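Local atomic coordinates of peptidoglycan synthetase penicillin-binding protein 3 (Bifidobacterium adolescentis, PDB entry 4YE5), a protein that probably acts as a membrane-anchored transpeptidase that cross-links peptidoglycan during cell-wall synthesis and is thought to bind penicillin. Residues A[42-55]-A[138-152]. Residues are numbered along the deposited sequence; the frame is centred on the assembly and turned at random.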
# COMPACT_ATOMS: atom_id res chain seq x y z
N ILE A 42 -8.56 7.75 11.17
CA ILE A 42 -8.51 6.31 11.42
C ILE A 42 -9.07 5.50 10.25
O ILE A 42 -10.16 5.78 9.76
CB ILE A 42 -9.23 5.97 12.74
CG1 ILE A 42 -8.54 6.70 13.90
CG2 ILE A 42 -9.25 4.46 12.98
CD1 ILE A 42 -9.28 6.64 15.24
N LEU A 43 -8.31 4.50 9.80
CA LEU A 43 -8.70 3.67 8.64
C LEU A 43 -9.02 2.24 9.05
O LEU A 43 -9.81 1.56 8.38
CB LEU A 43 -7.60 3.65 7.59
CG LEU A 43 -7.19 5.00 7.03
CD1 LEU A 43 -5.96 4.84 6.17
CD2 LEU A 43 -8.34 5.60 6.24
N ALA A 44 -8.39 1.78 10.13
CA ALA A 44 -8.61 0.43 10.63
C ALA A 44 -8.46 0.46 12.14
O ALA A 44 -7.51 1.05 12.65
CB ALA A 44 -7.57 -0.54 10.05
N GLN A 45 -9.38 -0.18 12.84
CA GLN A 45 -9.22 -0.35 14.28
C GLN A 45 -10.05 -1.49 14.83
O GLN A 45 -11.10 -1.85 14.29
CB GLN A 45 -9.52 0.94 15.04
CG GLN A 45 -10.93 1.42 14.95
CD GLN A 45 -11.22 2.52 15.97
OE1 GLN A 45 -10.81 2.42 17.12
NE2 GLN A 45 -11.91 3.56 15.55
N SER A 46 -9.55 -2.06 15.93
CA SER A 46 -10.17 -3.23 16.53
C SER A 46 -11.13 -2.82 17.66
O SER A 46 -10.93 -1.81 18.32
CB SER A 46 -9.08 -4.18 17.05
OG SER A 46 -8.27 -4.67 15.99
N VAL A 47 -12.16 -3.63 17.86
CA VAL A 47 -13.14 -3.40 18.91
C VAL A 47 -12.71 -4.18 20.15
O VAL A 47 -12.57 -5.40 20.08
CB VAL A 47 -14.53 -3.94 18.49
CG1 VAL A 47 -15.60 -3.51 19.48
CG2 VAL A 47 -14.88 -3.47 17.07
N GLU A 48 -12.50 -3.49 21.26
CA GLU A 48 -12.14 -4.18 22.50
C GLU A 48 -13.36 -4.77 23.20
O GLU A 48 -14.04 -4.08 23.95
CB GLU A 48 -11.37 -3.26 23.45
CG GLU A 48 -10.77 -4.03 24.63
CD GLU A 48 -10.29 -3.14 25.77
OE1 GLU A 48 -10.27 -1.91 25.59
OE2 GLU A 48 -9.95 -3.67 26.85
N ARG A 49 -13.63 -6.05 22.93
CA ARG A 49 -14.66 -6.81 23.64
C ARG A 49 -14.04 -8.14 24.04
O ARG A 49 -12.96 -8.51 23.54
CB ARG A 49 -15.88 -7.06 22.75
CG ARG A 49 -16.43 -5.83 22.06
CD ARG A 49 -16.98 -4.81 23.05
NE ARG A 49 -18.30 -5.21 23.55
CZ ARG A 49 -19.25 -4.35 23.89
NH1 ARG A 49 -19.04 -3.04 23.79
NH2 ARG A 49 -20.42 -4.80 24.33
N TYR A 50 -14.71 -8.88 24.92
CA TYR A 50 -14.14 -10.10 25.48
C TYR A 50 -15.12 -11.25 25.54
O TYR A 50 -16.32 -11.05 25.72
CB TYR A 50 -13.61 -9.83 26.89
CG TYR A 50 -12.47 -8.86 26.91
CD1 TYR A 50 -11.17 -9.29 26.71
CD2 TYR A 50 -12.68 -7.50 27.12
CE1 TYR A 50 -10.11 -8.41 26.71
CE2 TYR A 50 -11.62 -6.60 27.13
CZ TYR A 50 -10.33 -7.07 26.92
OH TYR A 50 -9.25 -6.20 26.93
N THR A 51 -14.61 -12.46 25.37
CA THR A 51 -15.40 -13.63 25.75
C THR A 51 -14.92 -14.09 27.12
O THR A 51 -13.71 -14.24 27.34
CB THR A 51 -15.28 -14.76 24.72
OG1 THR A 51 -15.67 -14.27 23.43
CG2 THR A 51 -16.19 -15.90 25.09
N ILE A 52 -15.85 -14.27 28.06
CA ILE A 52 -15.48 -14.72 29.40
C ILE A 52 -15.57 -16.23 29.45
O ILE A 52 -16.61 -16.83 29.16
CB ILE A 52 -16.39 -14.09 30.48
CG1 ILE A 52 -16.27 -12.56 30.46
CG2 ILE A 52 -16.03 -14.64 31.89
CD1 ILE A 52 -14.83 -12.05 30.54
N ILE A 53 -14.44 -16.86 29.80
CA ILE A 53 -14.31 -18.31 29.80
C ILE A 53 -14.17 -18.84 31.22
O ILE A 53 -13.45 -18.27 32.03
CB ILE A 53 -13.04 -18.74 29.01
CG1 ILE A 53 -13.08 -18.20 27.57
CG2 ILE A 53 -12.88 -20.27 29.03
CD1 ILE A 53 -14.29 -18.67 26.75
N GLY A 54 -14.87 -19.93 31.52
CA GLY A 54 -14.65 -20.65 32.77
C GLY A 54 -13.94 -21.99 32.56
O GLY A 54 -14.04 -22.60 31.49
N ASN A 55 -13.21 -22.42 33.59
CA ASN A 55 -12.60 -23.74 33.64
C ASN A 55 -13.35 -24.59 34.66
O ASN A 55 -13.09 -24.51 35.87
CB ASN A 55 -11.12 -23.61 34.02
CG ASN A 55 -10.38 -24.95 34.07
OD1 ASN A 55 -10.95 -25.98 34.39
ND2 ASN A 55 -9.08 -24.91 33.76
N GLY A 138 -7.19 -17.81 36.96
CA GLY A 138 -7.02 -19.22 36.70
C GLY A 138 -8.36 -19.83 36.36
O GLY A 138 -8.50 -20.50 35.34
N ILE A 139 -9.37 -19.57 37.18
CA ILE A 139 -10.67 -20.24 37.01
C ILE A 139 -11.51 -19.58 35.93
O ILE A 139 -12.14 -20.25 35.11
CB ILE A 139 -11.44 -20.30 38.32
CG1 ILE A 139 -10.57 -20.97 39.39
CG2 ILE A 139 -12.80 -21.03 38.13
CD1 ILE A 139 -11.14 -20.90 40.76
N VAL A 140 -11.52 -18.26 35.94
CA VAL A 140 -12.25 -17.50 34.95
C VAL A 140 -11.25 -16.56 34.26
O VAL A 140 -10.41 -15.96 34.93
CB VAL A 140 -13.38 -16.69 35.60
CG1 VAL A 140 -14.13 -15.89 34.57
CG2 VAL A 140 -14.33 -17.61 36.36
N TYR A 141 -11.33 -16.45 32.95
CA TYR A 141 -10.48 -15.51 32.22
C TYR A 141 -11.18 -14.93 31.00
O TYR A 141 -12.22 -15.44 30.54
CB TYR A 141 -9.14 -16.15 31.83
CG TYR A 141 -9.26 -17.40 30.98
CD1 TYR A 141 -9.42 -18.64 31.57
CD2 TYR A 141 -9.20 -17.33 29.58
CE1 TYR A 141 -9.52 -19.80 30.81
CE2 TYR A 141 -9.30 -18.48 28.80
CZ TYR A 141 -9.46 -19.71 29.43
OH TYR A 141 -9.56 -20.86 28.68
N ALA A 142 -10.60 -13.85 30.49
CA ALA A 142 -11.17 -13.11 29.38
C ALA A 142 -10.39 -13.36 28.09
O ALA A 142 -9.16 -13.28 28.08
CB ALA A 142 -11.16 -11.63 29.72
N GLU A 143 -11.10 -13.66 27.01
CA GLU A 143 -10.47 -13.79 25.70
C GLU A 143 -10.85 -12.61 24.81
O GLU A 143 -12.01 -12.42 24.49
CB GLU A 143 -10.82 -15.13 25.03
CG GLU A 143 -9.90 -16.28 25.45
CD GLU A 143 -10.27 -17.64 24.83
OE1 GLU A 143 -11.35 -17.76 24.21
OE2 GLU A 143 -9.46 -18.59 24.99
N LEU A 144 -9.85 -11.80 24.45
CA LEU A 144 -10.06 -10.61 23.64
C LEU A 144 -10.57 -10.96 22.23
O LEU A 144 -10.00 -11.82 21.57
CB LEU A 144 -8.75 -9.82 23.54
CG LEU A 144 -8.75 -8.64 22.58
CD1 LEU A 144 -9.61 -7.51 23.12
CD2 LEU A 144 -7.31 -8.16 22.31
N SER A 145 -11.64 -10.31 21.80
CA SER A 145 -12.22 -10.59 20.49
C SER A 145 -11.39 -9.89 19.42
O SER A 145 -10.65 -8.94 19.72
CB SER A 145 -13.67 -10.09 20.38
OG SER A 145 -13.75 -9.22 19.23
N ASN A 146 -11.51 -10.32 18.17
CA ASN A 146 -10.64 -9.76 17.13
C ASN A 146 -11.35 -9.03 16.02
O ASN A 146 -10.80 -8.86 14.92
CB ASN A 146 -9.73 -10.83 16.54
CG ASN A 146 -8.80 -11.41 17.57
OD1 ASN A 146 -7.84 -10.77 17.99
ND2 ASN A 146 -9.09 -12.64 18.00
N GLU A 147 -12.57 -8.58 16.30
CA GLU A 147 -13.32 -7.81 15.32
C GLU A 147 -12.51 -6.58 14.85
O GLU A 147 -11.98 -5.83 15.67
CB GLU A 147 -14.67 -7.36 15.88
CG GLU A 147 -15.55 -6.69 14.81
CD GLU A 147 -16.95 -6.35 15.32
OE1 GLU A 147 -17.10 -6.05 16.53
OE2 GLU A 147 -17.90 -6.38 14.51
N ARG A 148 -12.42 -6.40 13.53
CA ARG A 148 -11.64 -5.30 12.94
C ARG A 148 -12.58 -4.45 12.08
O ARG A 148 -13.24 -4.97 11.19
CB ARG A 148 -10.53 -5.89 12.06
CG ARG A 148 -9.47 -4.89 11.53
CD ARG A 148 -8.50 -4.48 12.61
NE ARG A 148 -7.28 -3.82 12.12
CZ ARG A 148 -6.51 -3.03 12.87
NH1 ARG A 148 -6.85 -2.79 14.14
NH2 ARG A 148 -5.41 -2.48 12.37
N LEU A 149 -12.65 -3.15 12.36
CA LEU A 149 -13.55 -2.27 11.62
C LEU A 149 -12.76 -1.29 10.75
O LEU A 149 -11.72 -0.76 11.17
CB LEU A 149 -14.45 -1.47 12.56
CG LEU A 149 -15.35 -2.28 13.52
CD1 LEU A 149 -16.18 -1.35 14.41
CD2 LEU A 149 -16.25 -3.25 12.75
N TYR A 150 -13.30 -1.03 9.57
CA TYR A 150 -12.68 -0.10 8.63
C TYR A 150 -13.71 0.97 8.32
O TYR A 150 -14.61 0.75 7.54
CB TYR A 150 -12.30 -0.86 7.36
CG TYR A 150 -11.31 -1.98 7.62
CD1 TYR A 150 -11.75 -3.27 7.93
CD2 TYR A 150 -9.94 -1.74 7.57
CE1 TYR A 150 -10.84 -4.29 8.19
CE2 TYR A 150 -9.03 -2.75 7.80
CZ TYR A 150 -9.49 -4.02 8.12
OH TYR A 150 -8.57 -5.02 8.36
N SER A 151 -13.56 2.14 8.95
CA SER A 151 -14.63 3.15 8.91
C SER A 151 -14.91 3.71 7.52
O SER A 151 -16.00 4.22 7.28
CB SER A 151 -14.35 4.29 9.89
OG SER A 151 -13.16 4.98 9.57
N ASN A 152 -13.95 3.64 6.60
CA ASN A 152 -14.20 4.15 5.25
C ASN A 152 -14.74 3.10 4.25
O ASN A 152 -14.84 3.37 3.05
CB ASN A 152 -12.95 4.84 4.68
CG ASN A 152 -12.54 6.08 5.47
OD1 ASN A 152 -12.87 7.20 5.10
ND2 ASN A 152 -11.83 5.88 6.58
O HOH W 1 -11.36 2.51 6.52
O HOH W 2 -8.27 -7.20 15.21
O HOH W 3 -9.83 -6.32 19.78
O HOH W 4 -7.92 -22.09 33.58
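Ile53 and Tyr141 face each other as a hydrogen-bonded pair in the first of two antiparallel beta ladders that follow one another in the penicillin-binding protein dimerisation domain, one in each of two sheets, joined by the loops 47-49 and 145-147. Strands 50-54 and 140-144 build a three-stranded sheet with 117-123; beyond the loops, 42-46 pairs with the short edge strand 148-149.

The tight part is the first ladder. Tyr141 takes the crowded chi1 of 58°, between its own N and carbonyl carbon, which folds the ring back across the strand pair. Ile53 CB then sits over one ring face, 3.9 Å from the centroid, a CH-pi contact, while its branch CG2 reaches Tyr141 CZ at 3.5 Å. A beta-branched residue suits this place, offering two carbons to the ring. On the other face of the sheet Ile52 CG2 meets Val140 CG1 at 3.5 Å and small Ala142 leaves room for both Ile52 CD1 and the Tyr50 ring, beneath helix 125-132. Leu144 crosses the CD1-CE1 side of that ring at a slant, its CB 3.7 Å from Tyr50 CE1. The Tyr50 hydroxyl donates to Glu48, whose carboxylate also pairs with Arg31.

In the middle regular bridging lapses, yet Val47 N to Glu147 O and Ser145 N to Arg49 O still bond the chains, and one water donates to both Val47 O and Ser145 O. Val47 CG2 lies between Leu149 CD1 (3.6 Å) and Glu147 OE1 (3.4 Å), both residues on the solvent side.

Arg148 stands at the inner end of the second ladder. Bent at chi2 (75°), its chain lays one guanidinium face over the backbone of Ala44 and Gln45; NE is engaged by Glu174, and NH1 donates to Ser46 OG at 3.0 Å, with the oxygen 25° out of the guanidinium plane.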